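Local coordinates for protocadherin gamma-B3 (PDB 5K8R), which probably mediates calcium-dependent cell adhesion through its extracellular cadherin repeats and may help establish specific neuronal connections in the brain, at residues A[5-10]-A[89-94]; A[353-358]-A[391-396]. All coordinates share one frame; numbering follows the deposited sequence.

Interaction 1 of 2, residues A[5-10]-A[89-94]. With CA (calcium ion), chain C; CA (calcium ion), chain D.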
ATOM      1  N   TYR A   5      15.584 -30.610 -55.683  1.00 30.62           N
ATOM      2  CA  TYR A   5      14.554 -29.732 -56.211  1.00 30.81           C
ATOM      3  C   TYR A   5      14.153 -28.726 -55.134  1.00 36.22           C
ATOM      4  O   TYR A   5      14.625 -28.774 -53.997  1.00 48.37           O
ATOM      5  CB  TYR A   5      13.350 -30.542 -56.697  1.00 22.37           C
ATOM      6  CG  TYR A   5      13.680 -31.535 -57.788  1.00 41.65           C
ATOM      7  CD1 TYR A   5      13.809 -31.129 -59.110  1.00 42.92           C
ATOM      8  CD2 TYR A   5      13.862 -32.881 -57.497  1.00 41.06           C
ATOM      9  CE1 TYR A   5      14.110 -32.034 -60.111  1.00 41.54           C
ATOM     10  CE2 TYR A   5      14.163 -33.794 -58.492  1.00 40.98           C
ATOM     11  CZ  TYR A   5      14.286 -33.365 -59.797  1.00 41.91           C
ATOM     12  OH  TYR A   5      14.586 -34.270 -60.790  1.00 42.33           O
ATOM     13  N   ALA A   6      13.269 -27.800 -55.499  1.00 27.23           N
ATOM     14  CA  ALA A   6      12.795 -26.785 -54.564  1.00 25.02           C
ATOM     15  C   ALA A   6      11.383 -26.385 -54.958  1.00 27.56           C
ATOM     16  O   ALA A   6      11.178 -25.825 -56.040  1.00 46.91           O
ATOM     17  CB  ALA A   6      13.720 -25.565 -54.553  1.00 31.36           C
ATOM     18  N   ILE A   7      10.417 -26.673 -54.093  1.00 26.00           N
ATOM     19  CA  ILE A   7       9.014 -26.401 -54.401  1.00 28.37           C
ATOM     20  C   ILE A   7       8.364 -25.683 -53.224  1.00 32.04           C
ATOM     21  O   ILE A   7       8.758 -25.906 -52.070  1.00 40.35           O
ATOM     22  CB  ILE A   7       8.254 -27.695 -54.737  1.00 34.01           C
ATOM     23  CG1 ILE A   7       8.393 -28.709 -53.599  1.00 23.17           C
ATOM     24  CG2 ILE A   7       8.752 -28.287 -56.046  1.00 21.14           C
ATOM     25  CD1 ILE A   7       7.581 -29.973 -53.796  1.00 35.25           C
ATOM     26  N   PRO A   8       7.384 -24.816 -53.459  1.00 32.12           N
ATOM     27  CA  PRO A   8       6.643 -24.229 -52.340  1.00 30.00           C
ATOM     28  C   PRO A   8       5.765 -25.270 -51.664  1.00 36.41           C
ATOM     29  O   PRO A   8       5.407 -26.297 -52.242  1.00 45.52           O
ATOM     30  CB  PRO A   8       5.800 -23.135 -53.004  1.00 26.17           C
ATOM     31  CG  PRO A   8       5.635 -23.607 -54.411  1.00 23.50           C
ATOM     32  CD  PRO A   8       6.924 -24.297 -54.758  1.00 24.95           C
ATOM     33  N   GLU A   9       5.428 -24.991 -50.409  1.00 34.83           N
ATOM     34  CA  GLU A   9       4.577 -25.884 -49.643  1.00 32.75           C
ATOM     35  C   GLU A   9       3.120 -25.752 -50.087  1.00 32.26           C
ATOM     36  O   GLU A   9       2.746 -24.843 -50.834  1.00 45.13           O
ATOM     37  CB  GLU A   9       4.699 -25.592 -48.148  1.00 36.32           C
ATOM     38  CG  GLU A   9       4.421 -24.141 -47.787  1.00 33.91           C
ATOM     39  CD  GLU A   9       4.241 -23.925 -46.297  1.00 30.62           C
ATOM     40  OE1 GLU A   9       3.794 -24.862 -45.603  1.00 26.31           O
ATOM     41  OE2 GLU A   9       4.546 -22.812 -45.819  1.00 42.18           O
ATOM     42  N   GLU A  10       2.297 -26.690 -49.616  1.00 39.20           N
ATOM     43  CA  GLU A  10       0.844 -26.658 -49.802  1.00 28.61           C
ATOM     44  C   GLU A  10       0.443 -26.714 -51.274  1.00 27.31           C
ATOM     45  O   GLU A  10      -0.579 -26.149 -51.669  1.00 29.63           O
ATOM     46  CB  GLU A  10       0.227 -25.426 -49.132  1.00 27.30           C
ATOM     47  CG  GLU A  10       0.587 -25.261 -47.662  1.00 37.19           C
ATOM     48  CD  GLU A  10      -0.132 -26.248 -46.758  1.00 44.44           C
ATOM     49  OE1 GLU A  10      -1.019 -26.978 -47.248  1.00 40.76           O
ATOM     50  OE2 GLU A  10       0.190 -26.287 -45.552  1.00 58.30           O
ATOM     51  N   VAL A  89      17.552 -38.203 -53.437  1.00 27.57           N
ATOM     52  CA  VAL A  89      16.838 -37.009 -53.867  1.00 19.74           C
ATOM     53  C   VAL A  89      16.527 -36.170 -52.637  1.00 40.49           C
ATOM     54  O   VAL A  89      16.064 -36.699 -51.619  1.00 33.03           O
ATOM     55  CB  VAL A  89      15.547 -37.356 -54.630  1.00 31.20           C
ATOM     56  CG1 VAL A  89      14.868 -36.087 -55.130  1.00 18.01           C
ATOM     57  CG2 VAL A  89      15.841 -38.299 -55.785  1.00 31.94           C
ATOM     58  N   THR A  90      16.789 -34.869 -52.730  1.00 44.89           N
ATOM     59  CA  THR A  90      16.437 -33.918 -51.687  1.00 34.80           C
ATOM     60  C   THR A  90      15.532 -32.846 -52.277  1.00 32.24           C
ATOM     61  O   THR A  90      15.795 -32.331 -53.368  1.00 33.74           O
ATOM     62  CB  THR A  90      17.684 -33.279 -51.063  1.00 24.16           C
ATOM     63  OG1 THR A  90      18.473 -32.667 -52.088  1.00 49.61           O
ATOM     64  CG2 THR A  90      18.525 -34.331 -50.363  1.00 32.31           C
ATOM     65  N   VAL A  91      14.459 -32.522 -51.559  1.00 29.54           N
ATOM     66  CA  VAL A  91      13.463 -31.558 -52.014  1.00 20.40           C
ATOM     67  C   VAL A  91      13.341 -30.479 -50.949  1.00 33.30           C
ATOM     68  O   VAL A  91      12.895 -30.751 -49.827  1.00 33.84           O
ATOM     69  CB  VAL A  91      12.102 -32.214 -52.284  1.00 18.91           C
ATOM     70  CG1 VAL A  91      11.111 -31.180 -52.801  1.00 16.90           C
ATOM     71  CG2 VAL A  91      12.248 -33.360 -53.271  1.00 29.32           C
ATOM     72  N   LEU A  92      13.694 -29.251 -51.317  1.00 31.15           N
ATOM     73  CA  LEU A  92      13.585 -28.112 -50.415  1.00 25.91           C
ATOM     74  C   LEU A  92      12.139 -27.620 -50.443  1.00 23.90           C
ATOM     75  O   LEU A  92      11.566 -27.412 -51.511  1.00 39.71           O
ATOM     76  CB  LEU A  92      14.536 -26.994 -50.838  1.00 40.85           C
ATOM     77  CG  LEU A  92      14.474 -25.705 -50.017  1.00 55.00           C
ATOM     78  CD1 LEU A  92      14.876 -25.967 -48.573  1.00 64.48           C
ATOM     79  CD2 LEU A  92      15.354 -24.630 -50.636  1.00 54.20           C
ATOM     80  N   ILE A  93      11.554 -27.442 -49.263  1.00 34.84           N
ATOM     81  CA  ILE A  93      10.171 -26.998 -49.137  1.00 29.92           C
ATOM     82  C   ILE A  93      10.186 -25.526 -48.747  1.00 30.99           C
ATOM     83  O   ILE A  93      10.507 -25.176 -47.606  1.00 29.94           O
ATOM     84  CB  ILE A  93       9.398 -27.841 -48.113  1.00 33.18           C
ATOM     85  CG1 ILE A  93       9.391 -29.312 -48.533  1.00 31.56           C
ATOM     86  CG2 ILE A  93       7.981 -27.318 -47.951  1.00 19.91           C
ATOM     87  CD1 ILE A  93       8.828 -29.551 -49.917  1.00 33.22           C
ATOM     88  N   GLN A  94       9.834 -24.663 -49.695  1.00 41.26           N
ATOM     89  CA  GLN A  94       9.804 -23.230 -49.441  1.00 38.63           C
ATOM     90  C   GLN A  94       8.589 -22.857 -48.599  1.00 41.62           C
ATOM     91  O   GLN A  94       7.544 -23.512 -48.646  1.00 48.02           O
ATOM     92  CB  GLN A  94       9.786 -22.460 -50.761  1.00 29.75           C
ATOM     93  CG  GLN A  94      10.967 -22.765 -51.669  1.00 25.67           C
ATOM     94  CD  GLN A  94      10.737 -22.313 -53.098  1.00 34.86           C
ATOM     95  OE1 GLN A  94       9.603 -22.059 -53.505  1.00 42.19           O
ATOM     96  NE2 GLN A  94      11.815 -22.212 -53.868  1.00 39.26           N
TER
HETATM   97 CA    CA C 502       1.500 -24.432 -44.221  1.00 42.41          CA
HETATM   98 CA    CA D 503       3.894 -21.254 -43.995  1.00 34.45          CA
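Tyr5 to Pro8 pair in parallel with Val91 to Gln94, the axes of the two strand segments coming within 4.4 Å of each other at an angle of 30°. The hydrogen bonds zigzag between them. Leu92 N gives to Tyr5 O, Leu92 O takes from Ile7 N, Ile7 O takes from Gln94 N, and Glu9 N carries the series past the strand to Gln94 O. In the first cadherin repeat this joins the edge strand 3-8 to strand 85-94 of the beta-sandwich.

Ile7 faces the interior together with Val91 and Ile93. Its CG1 lies between the backbone N and the carbonyl carbon (chi1 55°). There CG1 meets Val91 CG1 at 3.8 Å, and Ile93 CD1 packs alongside. Tyr5 lies on the same face, with Val89 CG1 at the edge of its ring, 4.1 Å from CD2. Its hydroxyl bonds to Asp23.

On the other face the extended Gln94 side chain runs beside Pro8. Gln94 OE1 comes within 3.7 Å of Pro8 CD, a van der Waals contact, while Gln94 NE2 lies near Ala6 CB.

Glu9 leaves the strand for the calcium site. Its CB rests 3.7 Å from Ile93 CG2. Its carboxylate bridges two calcium ions, OE1 at 2.7 Å from one and OE2 at 2.5 Å from the other; Arg62 is a further polar partner. Glu10 OE2 joins Glu9 OE1 on the first ion. Asp61, Glu63 and Asp98 complete that site.

Two cations sharing one carboxylate would probably keep Glu9 ionised. The bond from Glu9 N to Gln94 O and the contact with Ile93 hold the base of this ligand against the last strand, next to the linker that supplies Asp95, Ile96 and Asp98.

Interaction 2 of 2, residues A[353-358]-A[391-396]. With CA (calcium ion), chain E.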
ATOM      1  N   LEU A 353     -32.852  40.464  43.073  1.00 56.07           N
ATOM      2  CA  LEU A 353     -33.799  41.298  43.801  1.00 59.52           C
ATOM      3  C   LEU A 353     -33.905  40.762  45.223  1.00 47.56           C
ATOM      4  O   LEU A 353     -34.285  39.603  45.427  1.00 48.66           O
ATOM      5  CB  LEU A 353     -35.168  41.307  43.122  1.00 68.08           C
ATOM      6  CG  LEU A 353     -36.302  41.964  43.913  1.00 84.19           C
ATOM      7  CD1 LEU A 353     -35.976  43.418  44.226  1.00 97.33           C
ATOM      8  CD2 LEU A 353     -37.620  41.856  43.162  1.00 84.15           C
ATOM      9  N   CYS A 354     -33.558  41.599  46.196  1.00 45.95           N
ATOM     10  CA  CYS A 354     -33.564  41.231  47.604  1.00 53.39           C
ATOM     11  C   CYS A 354     -34.676  41.987  48.315  1.00 50.72           C
ATOM     12  O   CYS A 354     -34.757  43.216  48.218  1.00 57.12           O
ATOM     13  CB  CYS A 354     -32.213  41.535  48.253  1.00 51.88           C
ATOM     14  SG  CYS A 354     -32.155  41.244  50.031  1.00 56.05           S
ATOM     15  N   GLN A 355     -35.529  41.256  49.030  1.00 50.53           N
ATOM     16  CA  GLN A 355     -36.689  41.852  49.672  1.00 48.82           C
ATOM     17  C   GLN A 355     -36.919  41.211  51.034  1.00 47.46           C
ATOM     18  O   GLN A 355     -36.371  40.152  51.358  1.00 42.13           O
ATOM     19  CB  GLN A 355     -37.938  41.728  48.790  1.00 47.22           C
ATOM     20  CG  GLN A 355     -38.148  40.349  48.194  1.00 59.77           C
ATOM     21  CD  GLN A 355     -39.252  40.330  47.156  1.00 66.19           C
ATOM     22  OE1 GLN A 355     -39.747  41.377  46.740  1.00 59.02           O
ATOM     23  NE2 GLN A 355     -39.646  39.134  46.732  1.00 61.77           N
ATOM     24  N   LEU A 356     -37.753  41.881  51.827  1.00 50.31           N
ATOM     25  CA  LEU A 356     -38.038  41.513  53.208  1.00 45.95           C
ATOM     26  C   LEU A 356     -39.463  40.981  53.296  1.00 49.52           C
ATOM     27  O   LEU A 356     -40.412  41.675  52.920  1.00 61.28           O
ATOM     28  CB  LEU A 356     -37.850  42.720  54.129  1.00 42.20           C
ATOM     29  CG  LEU A 356     -37.918  42.507  55.641  1.00 48.69           C
ATOM     30  CD1 LEU A 356     -37.587  41.070  55.996  1.00 62.03           C
ATOM     31  CD2 LEU A 356     -36.978  43.471  56.351  1.00 37.94           C
ATOM     32  N   LYS A 357     -39.608  39.755  53.798  1.00 46.64           N
ATOM     33  CA  LYS A 357     -40.903  39.093  53.911  1.00 52.88           C
ATOM     34  C   LYS A 357     -41.393  39.213  55.350  1.00 59.70           C
ATOM     35  O   LYS A 357     -40.820  38.606  56.260  1.00 76.38           O
ATOM     36  CB  LYS A 357     -40.803  37.629  53.489  1.00 59.06           C
ATOM     37  CG  LYS A 357     -42.124  36.877  53.545  1.00 75.28           C
ATOM     38  CD  LYS A 357     -41.927  35.387  53.320  1.00 85.31           C
ATOM     39  CE  LYS A 357     -41.130  34.759  54.452  1.00 93.72           C
ATOM     40  NZ  LYS A 357     -40.948  33.293  54.264  1.00 97.34           N
ATOM     41  N   GLY A 358     -42.450  39.974  55.542  1.00 53.75           N
ATOM     42  CA  GLY A 358     -43.022  40.139  56.848  1.00 53.53           C
ATOM     43  C   GLY A 358     -43.334  41.574  57.137  1.00 65.11           C
ATOM     44  O   GLY A 358     -43.013  42.449  56.370  1.00 65.57           O
ATOM     45  N   THR A 391     -36.888  37.315  58.076  1.00 35.31           N
ATOM     46  CA  THR A 391     -36.625  36.459  56.925  1.00 39.70           C
ATOM     47  C   THR A 391     -36.324  37.333  55.714  1.00 36.22           C
ATOM     48  O   THR A 391     -37.162  38.144  55.306  1.00 24.54           O
ATOM     49  CB  THR A 391     -37.812  35.539  56.636  1.00 40.75           C
ATOM     50  OG1 THR A 391     -37.998  34.634  57.731  1.00 56.22           O
ATOM     51  CG2 THR A 391     -37.569  34.743  55.363  1.00 38.51           C
ATOM     52  N   ILE A 392     -35.133  37.163  55.147  1.00 43.26           N
ATOM     53  CA  ILE A 392     -34.711  37.885  53.953  1.00 41.63           C
ATOM     54  C   ILE A 392     -34.791  36.933  52.769  1.00 47.33           C
ATOM     55  O   ILE A 392     -34.334  35.786  52.852  1.00 45.22           O
ATOM     56  CB  ILE A 392     -33.287  38.443  54.116  1.00 37.23           C
ATOM     57  CG1 ILE A 392     -33.201  39.336  55.355  1.00 34.78           C
ATOM     58  CG2 ILE A 392     -32.873  39.214  52.874  1.00 32.34           C
ATOM     59  CD1 ILE A 392     -34.103  40.548  55.301  1.00 35.85           C
ATOM     60  N   THR A 393     -35.376  37.403  51.667  1.00 40.13           N
ATOM     61  CA  THR A 393     -35.536  36.591  50.469  1.00 36.64           C
ATOM     62  C   THR A 393     -34.799  37.234  49.304  1.00 39.35           C
ATOM     63  O   THR A 393     -34.762  38.464  49.181  1.00 40.50           O
ATOM     64  CB  THR A 393     -37.016  36.406  50.108  1.00 44.89           C
ATOM     65  OG1 THR A 393     -37.632  37.688  49.929  1.00 56.86           O
ATOM     66  CG2 THR A 393     -37.744  35.649  51.208  1.00 47.12           C
ATOM     67  N   ALA A 394     -34.210  36.397  48.452  1.00 47.57           N
ATOM     68  CA  ALA A 394     -33.505  36.851  47.261  1.00 42.13           C
ATOM     69  C   ALA A 394     -33.977  36.037  46.067  1.00 46.39           C
ATOM     70  O   ALA A 394     -34.068  34.808  46.148  1.00 58.04           O
ATOM     71  CB  ALA A 394     -31.988  36.723  47.422  1.00 39.83           C
ATOM     72  N   THR A 395     -34.277  36.721  44.965  1.00 49.75           N
ATOM     73  CA  THR A 395     -34.760  36.067  43.756  1.00 45.23           C
ATOM     74  C   THR A 395     -34.049  36.663  42.553  1.00 39.97           C
ATOM     75  O   THR A 395     -33.968  37.888  42.427  1.00 27.69           O
ATOM     76  CB  THR A 395     -36.278  36.230  43.605  1.00 48.15           C
ATOM     77  OG1 THR A 395     -36.932  35.761  44.790  1.00 51.71           O
ATOM     78  CG2 THR A 395     -36.785  35.443  42.405  1.00 43.80           C
ATOM     79  N   ASP A 396     -33.539  35.805  41.672  1.00 35.95           N
ATOM     80  CA  ASP A 396     -32.877  36.285  40.471  1.00 37.20           C
ATOM     81  C   ASP A 396     -33.910  36.622  39.396  1.00 44.03           C
ATOM     82  O   ASP A 396     -35.117  36.438  39.573  1.00 51.65           O
ATOM     83  CB  ASP A 396     -31.854  35.263  39.972  1.00 40.29           C
ATOM     84  CG  ASP A 396     -32.448  33.879  39.764  1.00 50.60           C
ATOM     85  OD1 ASP A 396     -33.665  33.766  39.516  1.00 54.94           O
ATOM     86  OD2 ASP A 396     -31.683  32.894  39.842  1.00 50.00           O
TER
HETATM   87 CA    CA E 504     -29.097  32.611  39.098  1.00 38.71          CA
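The flat carbonyl of Gln355 takes two donors from Thr393: the backbone N arrives nearly along the C=O axis, and OG1 stands above the carbonyl plane, 63° out of it. The extended side chain of Gln355 passes the same hydroxyl, its CG 3.2 Å from Thr393 OG1. The strands are an antiparallel pair in the beta-sandwich of the fourth cadherin repeat, strand 352-357 at the sheet edge beside strand 387-396.

Gln355 with Thr393 and Leu353 with Thr395 are hydrogen-bonded pairs, each with two backbone bonds of 2.9 Å. Cys354 and Ala394 form a non-hydrogen-bonded pair between them. Their CA atoms are closer, at 4.4 Å.

One face carries Leu353, Gln355, Lys357 and the three threonines. Lys357 lies beside Thr391. A bend at chi3 (66°) brings its CE to 3.7 Å from Thr391 CG2, while Thr391 OG1 bonds to Thr407. The opposite face is apolar and looks into the sandwich. Cys354 SG, anti to its backbone N, touches Ile392 CG2 at 3.6 Å. Leu356 CD1 meets Ile392 CD1 at the same distance. Ile364 and Ile339 pack against this patch from the other sheet.

An alanine at Thr393 would probably cost Gln355 O its second donor and open a gap beside Gln355 CG.

Strand 391-396 runs to the calcium linker between the third and fourth repeats. There Asp396 OD1 accepts from Leu402 N, and Asp396 OD2 binds the calcium ion at 2.7 Å.

How the interactions relate
Both contacts belong to the same kind of cadherin sheet, but in the first and fourth repeats and at different places across it. Interaction 1 joins the first strand of its sheet to the neighbour in parallel. Interaction 2 joins the strand at the other border to its neighbour in antiparallel fashion. Their centres are 131 Å apart and their nearest atoms about 108 Å, on opposite sides of the chain's centre, so they do not touch. Each ends at a calcium linker. Residues 5-10 supply ligands for the linker after repeat 1, and residues 391-396 supply one for the linker before repeat 4. Both therefore tie a sheet to the calcium-bound joints between repeats.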